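Local coordinates for protein 5-carboxymethyl-2-hydroxymuconate delta-isomerase (Mycobacterium smegmatis, PDB 4PFZ) that probably acts as a metal-binding enzyme of the fumarylacetoacetate hydrolase family, possibly with isomerase or acetylpyruvate hydrolase activity, at residues I61-N66 / G204-W209; D147-D152 / R157-D162; E208-S211 / T215-P218; T238-I241 / G247-T250. All coordinates share one frame; numbering follows the deposited sequence. Where two conformers were deposited one is given.

Contact 1: I61-N66 / G204-W209; sequences IAVGKN and GRLVEW
L206 reaches from helix 203-213 to V63 of strand 60-63 and N66 in the loop that follows, which receive its two methyl groups. Its CB leaves the helix pointing toward the strand. With CG beside the backbone N (chi1 -74°) and chi2 at 177°, CD1 is directed to N66 and CD2 to V63. The first prong, CD1, lies 3.7 Å from N66 ND2. N66 approaches from the opposite direction, and the meeting is that of a methyl group with an amide nitrogen. The amide is nevertheless well supplied with polar partners: ND2 hydrogen-bonds the backbone O of T224, and OD1 accepts from the backbone N of H201, which together fix its rotation. The second prong, CD2, meets CG2 of V63 at 4.2 Å, a looser apolar touch. L206 also packs on T224, so one leucine lies against V63, N66 and T224. All three touching residues are buried, yet the two segments hide only 105 Å² between them, and the backbones stay apart, with the CA atoms of V63 and L206 8.5 Å from each other. On the helix itself, NH1 of R205 and OE2 of E208 form a salt bridge of 2.7 Å one turn apart, bent to 131° at the hydrogen and using the anti side of the carboxylate. This is helix-on-sheet packing within the fumarylacetoacetate hydrolase fold: a helix facing strand 60-63, which pairs with strands 84-87 and 221-223.

Contact 2: D147-D152 / R157-D162; sequences DQQRKD and RAKGHD
Q148 and R157 stack, the glutamine amide lying over one face of the guanidinium with the planes 12° apart and Q148 CD 3.4 Å from R157 NH2. In the R157 conformer described, the edge of the same guanidinium grips D152 side-on: NE reaches OD2 at 2.8 Å and NH1 reaches OD1 at 3.0 Å, both on the syn side of the carboxylate. Waters link D152 OD2 to the backbone N of R157 and of A158. The amide is held in turn by H161, whose NE2 donates to Q148 OE1 at 2.7 Å, almost straight (175°), in the ring plane and onto a lone pair. The A158 methyl packs against the backbone and CG of Q149, CB 3.5 Å from Q149 N. Helix 146-152 and the short, weakly bonded helix 156-159 form a helix-turn-helix excursion in the chain between strands 134-145 and 165-172. The Q149/K159 flank is looser. Q149, its chain extended beyond CG, brings NE2 only to 3.9 Å from K159 CE, while a water that donates to Q149 OE1 accepts from K159 NZ; that ammonium has its salt bridge with D142. At the rim, exposed K151 lays CD beside R157 NH1 at 3.7 Å. Across the dimer interface, R157 packs on W209 of the second subunit.

Contact 3: E208-S211 / T215-P218; sequences EWTS and TLLP
L216 points its forked end at the last turns of helix 203-213, spreading one methyl group over T210 and the other over S211. The T210 and L216 side chains cross at about a right angle, and CG2 of the threonine meets CD2 of the leucine at 3.8 Å. T210 OG1 turns back to bond the backbone O of L206, and CG2, anti to the backbone N, is the branch that faces the leucine. The other prong, CD1, reaches S211 CB at 4.0 Å and comes about as close to the S211 backbone N. The S211 side chain offers its CB here, since OG sits between backbone N and carbonyl carbon (chi1 64°) and bonds V207 O and the backbone N of V125. Both hydroxyls are therefore occupied by polar partners; the side chains meet through carbon, and 137 Å² is buried over both segments. The CA atoms of S211 and T215 are 5.8 Å apart, as befits a chain that folds back just after the helix. Around this corner, L216 and T210 also pack on I61 of strand 60-63 and T210 on I84 of strand 84-87, while the loop runs on to strand 221-223.

Contact 4: T238-I241 / G247-T250; sequences TVSI and GTLT
I241 and L249 exchange a pair of backbone hydrogen bonds: I241 N to L249 O at 2.8 Å and L249 N to I241 O at 2.7 Å. Next along, S240 and T250 form a non-hydrogen-bonded pair whose side chains lie on one face and bridge the gap themselves, S240 OG to T250 OG1 at 2.7 Å; either hydroxyl may donate. Both oxygens stand beside their own backbone N, which brings them together while T250 CG2 turns the other way, anti to its backbone N, and meets CG2 of T238 at 3.5 Å. Three CA-H...O contacts supplement the bonds; two share their acceptors, L249 O and I241 O, and the third runs from T250 CA to V239 O at 3.3 Å. This is a two-stranded antiparallel beta hairpin of strands 238-243 and 247-255, in the middle of a five-stranded sheet; the segments 238-241 and 247-250 run 155° apart. The I241 and L249 side chains go to the opposite face from S240 and T250, where both pack on I139 of strand 134-145. Further out, I241 also touches L182 and T184 on strand 181-186, the neighbour of strand 238-243, and S240 makes backbone bonds with E185 there. T248 keeps its CG2 near S240 CB at 4.0 Å, while its OG1 is bonded to the hydroxyl of T242.

In the fold
Contacts 1 and 3 use the same helix, 203-213, and sit about 10 Å apart between centres; they touch through I61, whose CG1 lies 4.0 Å from T210 CG2. Both are small and buried, chiefly methyl contacts, though contact 1 also sets an asparagine amide against a leucine. Contact 2 is also buried but polar, a salt bridge, an amide stack and bridging water, and like contacts 1 and 3, it reaches the second subunit. Contact 4 lies on the far side of the chain's centre from contacts 1 and 3, partly exposed, and rests on backbone bonding with hydroxyls on one face and hydrophobic side chains on the other.

Contact 1: I61-N66 / G204-W209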
loop_
_atom_site.group_PDB
_atom_site.type_symbol
_atom_site.label_atom_id
_atom_site.label_comp_id
_atom_site.label_asym_id
_atom_site.label_seq_id
_atom_site.Cartn_x
_atom_site.Cartn_y
_atom_site.Cartn_z
ATOM N N ILE B 61 -3.822 -4.734 -4.234
ATOM C CA ILE B 61 -5.220 -4.488 -3.908
ATOM C C ILE B 61 -5.927 -5.826 -3.804
ATOM O O ILE B 61 -5.703 -6.720 -4.626
ATOM C CB ILE B 61 -5.929 -3.625 -4.982
ATOM C CG1 ILE B 61 -5.310 -2.237 -5.019
ATOM C CG2 ILE B 61 -7.410 -3.467 -4.670
ATOM C CD1 ILE B 61 -4.133 -2.107 -5.967
ATOM N N ALA B 62 -6.779 -5.976 -2.809
ATOM C CA ALA B 62 -7.528 -7.214 -2.717
ATOM C C ALA B 62 -8.995 -6.952 -2.449
ATOM O O ALA B 62 -9.365 -5.896 -1.954
ATOM C CB ALA B 62 -6.932 -8.102 -1.629
ATOM N N VAL B 63 -9.822 -7.945 -2.762
ATOM C CA VAL B 63 -11.236 -7.910 -2.446
ATOM C C VAL B 63 -11.515 -9.078 -1.498
ATOM O O VAL B 63 -10.789 -10.062 -1.500
ATOM C CB VAL B 63 -12.100 -7.980 -3.745
ATOM C CG1 VAL B 63 -12.314 -9.406 -4.201
ATOM C CG2 VAL B 63 -13.435 -7.273 -3.559
ATOM N N GLY B 64 -12.536 -8.962 -0.662
ATOM C CA GLY B 64 -12.855 -10.038 0.256
ATOM C C GLY B 64 -13.933 -10.965 -0.276
ATOM O O GLY B 64 -13.644 -12.058 -0.772
ATOM N N LYS B 65 -15.184 -10.532 -0.160
ATOM C CA LYS B 65 -16.314 -11.347 -0.585
ATOM C C LYS B 65 -16.528 -11.216 -2.085
ATOM O O LYS B 65 -16.972 -10.171 -2.568
ATOM C CB LYS B 65 -17.584 -10.939 0.166
ATOM N N ASN B 66 -16.211 -12.268 -2.833
ATOM C CA ASN B 66 -16.369 -12.193 -4.281
ATOM C C ASN B 66 -16.723 -13.500 -4.983
ATOM O O ASN B 66 -16.591 -13.596 -6.197
ATOM C CB ASN B 66 -15.095 -11.630 -4.912
ATOM C CG ASN B 66 -15.357 -10.972 -6.249
ATOM O OD1 ASN B 66 -16.417 -10.383 -6.458
ATOM N ND2 ASN B 66 -14.404 -11.083 -7.169
ATOM N N GLY B 204 -13.084 -7.543 -15.079
ATOM C CA GLY B 204 -13.236 -6.206 -15.615
ATOM C C GLY B 204 -13.886 -5.251 -14.641
ATOM O O GLY B 204 -13.491 -4.084 -14.565
ATOM N N ARG B 205 -14.873 -5.741 -13.893
ATOM C CA ARG B 205 -15.550 -4.929 -12.884
ATOM C C ARG B 205 -14.576 -4.536 -11.787
ATOM O O ARG B 205 -14.581 -3.401 -11.319
ATOM C CB ARG B 205 -16.739 -5.676 -12.278
ATOM C CG ARG B 205 -17.399 -4.958 -11.094
ATOM C CD ARG B 205 -17.832 -3.545 -11.476
ATOM N NE ARG B 205 -18.764 -2.968 -10.511
ATOM C CZ ARG B 205 -19.004 -1.666 -10.391
ATOM N NH1 ARG B 205 -18.369 -0.796 -11.168
ATOM N NH2 ARG B 205 -19.873 -1.229 -9.486
ATOM N N LEU B 206 -13.729 -5.474 -11.381
ATOM C CA LEU B 206 -12.756 -5.187 -10.330
ATOM C C LEU B 206 -11.742 -4.139 -10.778
ATOM O O LEU B 206 -11.396 -3.240 -10.014
ATOM C CB LEU B 206 -12.034 -6.468 -9.891
ATOM C CG LEU B 206 -12.866 -7.431 -9.039
ATOM C CD1 LEU B 206 -12.089 -8.711 -8.725
ATOM C CD2 LEU B 206 -13.330 -6.763 -7.749
ATOM N N VAL B 207 -11.264 -4.258 -12.013
ATOM C CA VAL B 207 -10.311 -3.296 -12.560
ATOM C C VAL B 207 -10.981 -1.938 -12.757
ATOM O O VAL B 207 -10.379 -0.893 -12.513
ATOM C CB VAL B 207 -9.716 -3.788 -13.902
ATOM C CG1 VAL B 207 -8.827 -2.722 -14.515
ATOM C CG2 VAL B 207 -8.917 -5.063 -13.670
ATOM N N GLU B 208 -12.229 -1.961 -13.204
ATOM C CA GLU B 208 -13.014 -0.730 -13.305
ATOM C C GLU B 208 -13.199 -0.047 -11.940
ATOM O O GLU B 208 -12.985 1.155 -11.809
ATOM C CB GLU B 208 -14.371 -1.024 -13.927
ATOM C CG GLU B 208 -15.277 0.189 -14.027
ATOM C CD GLU B 208 -16.651 -0.184 -14.534
ATOM O OE1 GLU B 208 -16.898 0.002 -15.746
ATOM O OE2 GLU B 208 -17.471 -0.677 -13.726
ATOM N N TRP B 209 -13.605 -0.815 -10.936
ATOM C CA TRP B 209 -13.835 -0.272 -9.598
ATOM C C TRP B 209 -12.552 0.289 -9.004
ATOM O O TRP B 209 -12.548 1.376 -8.420
ATOM C CB TRP B 209 -14.409 -1.349 -8.672
ATOM C CG TRP B 209 -14.792 -0.841 -7.305
ATOM C CD1 TRP B 209 -14.060 -0.943 -6.151
ATOM C CD2 TRP B 209 -15.997 -0.151 -6.954
ATOM N NE1 TRP B 209 -14.744 -0.364 -5.106
ATOM C CE2 TRP B 209 -15.937 0.124 -5.575
ATOM C CE3 TRP B 209 -17.125 0.252 -7.673
ATOM C CZ2 TRP B 209 -16.960 0.801 -4.900
ATOM C CZ3 TRP B 209 -18.140 0.919 -7.001
ATOM C CH2 TRP B 209 -18.048 1.188 -5.630
#

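Contact 2: D147-D152 / R157-D162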
loop_
_atom_site.group_PDB
_atom_site.type_symbol
_atom_site.label_atom_id
_atom_site.label_comp_id
_atom_site.label_asym_id
_atom_site.label_seq_id
_atom_site.Cartn_x
_atom_site.Cartn_y
_atom_site.Cartn_z
ATOM N N ASP B 147 -8.120 -13.300 14.062
ATOM C CA ASP B 147 -8.362 -12.662 15.353
ATOM C C ASP B 147 -8.134 -11.150 15.269
ATOM O O ASP B 147 -8.912 -10.353 15.813
ATOM C CB ASP B 147 -7.468 -13.277 16.443
ATOM C CG ASP B 147 -5.996 -13.373 16.023
ATOM O OD1 ASP B 147 -5.710 -13.407 14.802
ATOM O OD2 ASP B 147 -5.124 -13.435 16.920
ATOM N N GLN B 148 -7.063 -10.769 14.582
ATOM C CA GLN B 148 -6.701 -9.361 14.420
ATOM C C GLN B 148 -7.712 -8.630 13.556
ATOM O O GLN B 148 -7.978 -7.447 13.769
ATOM C CB GLN B 148 -5.301 -9.233 13.813
ATOM C CG GLN B 148 -4.241 -9.878 14.687
ATOM C CD GLN B 148 -2.848 -9.803 14.104
ATOM O OE1 GLN B 148 -2.637 -9.251 13.020
ATOM N NE2 GLN B 148 -1.883 -10.379 14.820
ATOM N N GLN B 149 -8.262 -9.339 12.572
ATOM C CA GLN B 149 -9.328 -8.793 11.747
ATOM C C GLN B 149 -10.487 -8.351 12.629
ATOM O O GLN B 149 -10.976 -7.231 12.519
ATOM C CB GLN B 149 -9.804 -9.825 10.721
ATOM C CG GLN B 149 -9.520 -9.442 9.294
ATOM C CD GLN B 149 -10.044 -10.464 8.298
ATOM O OE1 GLN B 149 -9.588 -11.606 8.262
ATOM N NE2 GLN B 149 -11.008 -10.054 7.487
ATOM N N ARG B 150 -10.907 -9.229 13.532
ATOM C CA ARG B 150 -12.066 -8.944 14.371
ATOM C C ARG B 150 -11.794 -7.836 15.393
ATOM O O ARG B 150 -12.672 -7.025 15.690
ATOM C CB ARG B 150 -12.528 -10.211 15.082
ATOM C CG ARG B 150 -13.878 -10.717 14.589
ATOM C CD ARG B 150 -14.325 -11.965 15.336
ATOM N NE ARG B 150 -13.971 -13.185 14.616
ATOM C CZ ARG B 150 -12.835 -13.854 14.786
ATOM N NH1 ARG B 150 -12.600 -14.953 14.080
ATOM N NH2 ARG B 150 -11.932 -13.421 15.660
ATOM N N LYS B 151 -10.576 -7.811 15.927
ATOM C CA LYS B 151 -10.193 -6.821 16.924
ATOM C C LYS B 151 -10.082 -5.415 16.329
ATOM O O LYS B 151 -10.506 -4.434 16.943
ATOM C CB LYS B 151 -8.859 -7.209 17.567
ATOM C CG LYS B 151 -8.268 -6.148 18.498
ATOM C CD LYS B 151 -6.910 -6.595 19.045
ATOM C CE LYS B 151 -6.205 -5.482 19.809
ATOM N NZ LYS B 151 -6.896 -5.175 21.103
ATOM N N ASP B 152 -9.492 -5.332 15.139
ATOM C CA ASP B 152 -9.131 -4.052 14.527
ATOM C C ASP B 152 -10.271 -3.386 13.777
ATOM O O ASP B 152 -10.302 -2.159 13.657
ATOM C CB ASP B 152 -7.966 -4.240 13.557
ATOM C CG ASP B 152 -6.636 -4.436 14.253
ATOM O OD1 ASP B 152 -6.617 -4.605 15.489
ATOM O OD2 ASP B 152 -5.604 -4.422 13.546
ATOM N N ARG B 157 -3.936 -4.797 9.173
ATOM C CA ARG B 157 -2.922 -5.447 10.024
ATOM C C ARG B 157 -2.996 -6.956 9.863
ATOM O O ARG B 157 -1.972 -7.624 9.631
ATOM C CB ARG B 157 -3.074 -5.084 11.506
ATOM C CG ARG B 157 -2.111 -5.886 12.379
ATOM C CD ARG B 157 -2.002 -5.343 13.803
ATOM N NE ARG B 157 -3.215 -5.554 14.590
ATOM C CZ ARG B 157 -3.298 -6.368 15.637
ATOM N NH1 ARG B 157 -4.445 -6.485 16.297
ATOM N NH2 ARG B 157 -2.239 -7.066 16.024
ATOM N N ALA B 158 -4.210 -7.479 9.960
ATOM C CA ALA B 158 -4.433 -8.923 9.872
ATOM C C ALA B 158 -3.860 -9.521 8.590
ATOM O O ALA B 158 -3.472 -10.692 8.576
ATOM C CB ALA B 158 -5.893 -9.223 9.962
ATOM N N LYS B 159 -3.840 -8.737 7.513
ATOM C CA LYS B 159 -3.445 -9.255 6.219
ATOM C C LYS B 159 -2.114 -8.683 5.766
ATOM O O LYS B 159 -1.678 -8.950 4.643
ATOM C CB LYS B 159 -4.529 -8.952 5.182
ATOM C CG LYS B 159 -5.871 -9.611 5.471
ATOM C CD LYS B 159 -6.947 -9.021 4.593
ATOM C CE LYS B 159 -8.274 -9.750 4.699
ATOM N NZ LYS B 159 -8.216 -11.104 4.088
ATOM N N GLY B 160 -1.464 -7.929 6.654
ATOM C CA GLY B 160 -0.308 -7.138 6.265
ATOM C C GLY B 160 1.045 -7.571 6.797
ATOM O O GLY B 160 2.052 -6.904 6.543
ATOM N N HIS B 161 1.086 -8.684 7.522
ATOM C CA HIS B 161 2.359 -9.135 8.092
ATOM C C HIS B 161 3.340 -9.525 6.995
ATOM O O HIS B 161 2.933 -9.854 5.891
ATOM C CB HIS B 161 2.130 -10.313 9.038
ATOM C CG HIS B 161 1.305 -9.963 10.232
ATOM N ND1 HIS B 161 1.863 -9.517 11.411
ATOM C CD2 HIS B 161 -0.034 -9.971 10.428
ATOM C CE1 HIS B 161 0.903 -9.267 12.284
ATOM N NE2 HIS B 161 -0.258 -9.540 11.715
ATOM N N ASP B 162 4.638 -9.467 7.284
ATOM C CA ASP B 162 5.606 -9.973 6.310
ATOM C C ASP B 162 5.264 -11.448 6.005
ATOM O O ASP B 162 4.886 -12.221 6.909
ATOM C CB ASP B 162 7.060 -9.850 6.822
ATOM C CG ASP B 162 7.573 -8.395 6.913
ATOM O OD1 ASP B 162 6.875 -7.426 6.533
ATOM O OD2 ASP B 162 8.717 -8.218 7.394
HETATM O O HOH W 1 -10.010 -12.861 6.042
HETATM O O HOH W 2 -6.600 -6.108 11.035
HETATM O O HOH W 3 -5.477 -2.907 10.778
#

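Contact 3: E208-S211 / T215-P218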
loop_
_atom_site.group_PDB
_atom_site.type_symbol
_atom_site.label_atom_id
_atom_site.label_comp_id
_atom_site.label_asym_id
_atom_site.label_seq_id
_atom_site.Cartn_x
_atom_site.Cartn_y
_atom_site.Cartn_z
ATOM N N GLU B 208 -12.229 -1.961 -13.204
ATOM C CA GLU B 208 -13.014 -0.730 -13.305
ATOM C C GLU B 208 -13.199 -0.047 -11.940
ATOM O O GLU B 208 -12.985 1.155 -11.809
ATOM C CB GLU B 208 -14.371 -1.024 -13.927
ATOM C CG GLU B 208 -15.277 0.189 -14.027
ATOM C CD GLU B 208 -16.651 -0.184 -14.534
ATOM O OE1 GLU B 208 -16.898 0.002 -15.746
ATOM O OE2 GLU B 208 -17.471 -0.677 -13.726
ATOM N N TRP B 209 -13.605 -0.815 -10.936
ATOM C CA TRP B 209 -13.835 -0.272 -9.598
ATOM C C TRP B 209 -12.552 0.289 -9.004
ATOM O O TRP B 209 -12.548 1.376 -8.420
ATOM C CB TRP B 209 -14.409 -1.349 -8.672
ATOM C CG TRP B 209 -14.792 -0.841 -7.305
ATOM C CD1 TRP B 209 -14.060 -0.943 -6.151
ATOM C CD2 TRP B 209 -15.997 -0.151 -6.954
ATOM N NE1 TRP B 209 -14.744 -0.364 -5.106
ATOM C CE2 TRP B 209 -15.937 0.124 -5.575
ATOM C CE3 TRP B 209 -17.125 0.252 -7.673
ATOM C CZ2 TRP B 209 -16.960 0.801 -4.900
ATOM C CZ3 TRP B 209 -18.140 0.919 -7.001
ATOM C CH2 TRP B 209 -18.048 1.188 -5.630
ATOM N N THR B 210 -11.459 -0.448 -9.174
ATOM C CA THR B 210 -10.201 -0.095 -8.539
ATOM C C THR B 210 -9.522 1.082 -9.222
ATOM O O THR B 210 -9.024 1.986 -8.549
ATOM C CB THR B 210 -9.232 -1.285 -8.510
ATOM O OG1 THR B 210 -9.872 -2.385 -7.849
ATOM C CG2 THR B 210 -7.944 -0.913 -7.740
ATOM N N SER B 211 -9.523 1.091 -10.546
ATOM C CA SER B 211 -8.905 2.198 -11.273
ATOM C C SER B 211 -9.755 3.473 -11.260
ATOM O O SER B 211 -9.267 4.531 -11.650
ATOM C CB SER B 211 -8.606 1.795 -12.718
ATOM O OG SER B 211 -9.795 1.510 -13.429
ATOM N N THR B 215 -4.855 5.396 -9.270
ATOM C CA THR B 215 -4.009 5.108 -10.412
ATOM C C THR B 215 -3.359 3.740 -10.221
ATOM O O THR B 215 -2.775 3.469 -9.181
ATOM C CB THR B 215 -2.916 6.207 -10.608
ATOM O OG1 THR B 215 -3.513 7.396 -11.149
ATOM C CG2 THR B 215 -1.830 5.734 -11.558
ATOM N N LEU B 216 -3.499 2.871 -11.223
ATOM C CA LEU B 216 -2.839 1.565 -11.193
ATOM C C LEU B 216 -1.572 1.583 -12.043
ATOM O O LEU B 216 -1.577 2.073 -13.160
ATOM C CB LEU B 216 -3.787 0.464 -11.673
ATOM C CG LEU B 216 -5.032 0.227 -10.820
ATOM C CD1 LEU B 216 -5.927 -0.868 -11.424
ATOM C CD2 LEU B 216 -4.619 -0.167 -9.428
ATOM N N LEU B 217 -0.482 1.062 -11.484
ATOM C CA LEU B 217 0.831 1.071 -12.128
ATOM C C LEU B 217 1.203 -0.306 -12.616
ATOM O O LEU B 217 0.740 -1.298 -12.039
ATOM C CB LEU B 217 1.911 1.542 -11.152
ATOM C CG LEU B 217 2.251 3.023 -10.994
ATOM C CD1 LEU B 217 1.029 3.832 -10.697
ATOM C CD2 LEU B 217 3.271 3.183 -9.874
ATOM N N PRO B 218 2.057 -0.380 -13.659
ATOM C CA PRO B 218 2.576 -1.669 -14.125
ATOM C C PRO B 218 3.163 -2.459 -12.965
ATOM O O PRO B 218 3.973 -1.918 -12.210
ATOM C CB PRO B 218 3.665 -1.274 -15.129
ATOM C CG PRO B 218 3.221 0.060 -15.641
ATOM C CD PRO B 218 2.595 0.745 -14.457
#

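Contact 4: T238-I241 / G247-T250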
loop_
_atom_site.group_PDB
_atom_site.type_symbol
_atom_site.label_atom_id
_atom_site.label_comp_id
_atom_site.label_asym_id
_atom_site.label_seq_id
_atom_site.Cartn_x
_atom_site.Cartn_y
_atom_site.Cartn_z
ATOM N N THR B 238 1.910 -27.319 4.661
ATOM C CA THR B 238 2.217 -26.855 3.322
ATOM C C THR B 238 0.890 -26.474 2.678
ATOM O O THR B 238 -0.069 -27.244 2.728
ATOM C CB THR B 238 2.941 -27.934 2.474
ATOM O OG1 THR B 238 4.103 -28.410 3.167
ATOM C CG2 THR B 238 3.371 -27.359 1.144
ATOM N N VAL B 239 0.822 -25.270 2.117
ATOM C CA VAL B 239 -0.378 -24.814 1.431
ATOM C C VAL B 239 -0.096 -24.735 -0.059
ATOM O O VAL B 239 0.890 -24.125 -0.470
ATOM C CB VAL B 239 -0.851 -23.431 1.915
ATOM C CG1 VAL B 239 -2.227 -23.092 1.327
ATOM C CG2 VAL B 239 -0.884 -23.369 3.429
ATOM N N SER B 240 -0.953 -25.359 -0.856
ATOM C CA SER B 240 -0.804 -25.339 -2.303
ATOM C C SER B 240 -2.073 -24.855 -2.991
ATOM O O SER B 240 -3.143 -25.437 -2.826
ATOM C CB SER B 240 -0.420 -26.720 -2.819
ATOM O OG SER B 240 0.930 -26.998 -2.496
ATOM N N ILE B 241 -1.941 -23.778 -3.760
ATOM C CA ILE B 241 -3.073 -23.207 -4.475
ATOM C C ILE B 241 -2.872 -23.412 -5.964
ATOM O O ILE B 241 -1.855 -23.009 -6.524
ATOM C CB ILE B 241 -3.243 -21.704 -4.180
ATOM C CG1 ILE B 241 -3.386 -21.477 -2.671
ATOM C CG2 ILE B 241 -4.451 -21.151 -4.938
ATOM C CD1 ILE B 241 -2.967 -20.100 -2.221
ATOM N N GLY B 247 -1.030 -22.844 -12.910
ATOM C CA GLY B 247 -0.158 -23.809 -12.256
ATOM C C GLY B 247 -0.452 -23.846 -10.774
ATOM O O GLY B 247 -1.595 -23.663 -10.359
ATOM N N THR B 248 0.584 -24.039 -9.965
ATOM C CA THR B 248 0.385 -24.228 -8.536
ATOM C C THR B 248 1.365 -23.381 -7.731
ATOM O O THR B 248 2.554 -23.383 -8.003
ATOM C CB THR B 248 0.547 -25.722 -8.154
ATOM O OG1 THR B 248 -0.366 -26.520 -8.921
ATOM C CG2 THR B 248 0.277 -25.942 -6.679
ATOM N N LEU B 249 0.837 -22.649 -6.759
ATOM C CA LEU B 249 1.635 -21.852 -5.827
ATOM C C LEU B 249 1.713 -22.574 -4.486
ATOM O O LEU B 249 0.690 -22.783 -3.828
ATOM C CB LEU B 249 1.030 -20.455 -5.659
ATOM C CG LEU B 249 1.602 -19.548 -4.563
ATOM C CD1 LEU B 249 3.069 -19.226 -4.814
ATOM C CD2 LEU B 249 0.789 -18.281 -4.466
ATOM N N THR B 250 2.928 -22.958 -4.093
ATOM C CA THR B 250 3.150 -23.739 -2.871
ATOM C C THR B 250 4.048 -23.007 -1.866
ATOM O O THR B 250 5.087 -22.461 -2.243
ATOM C CB THR B 250 3.787 -25.107 -3.218
ATOM O OG1 THR B 250 2.866 -25.873 -4.005
ATOM C CG2 THR B 250 4.135 -25.888 -1.964
#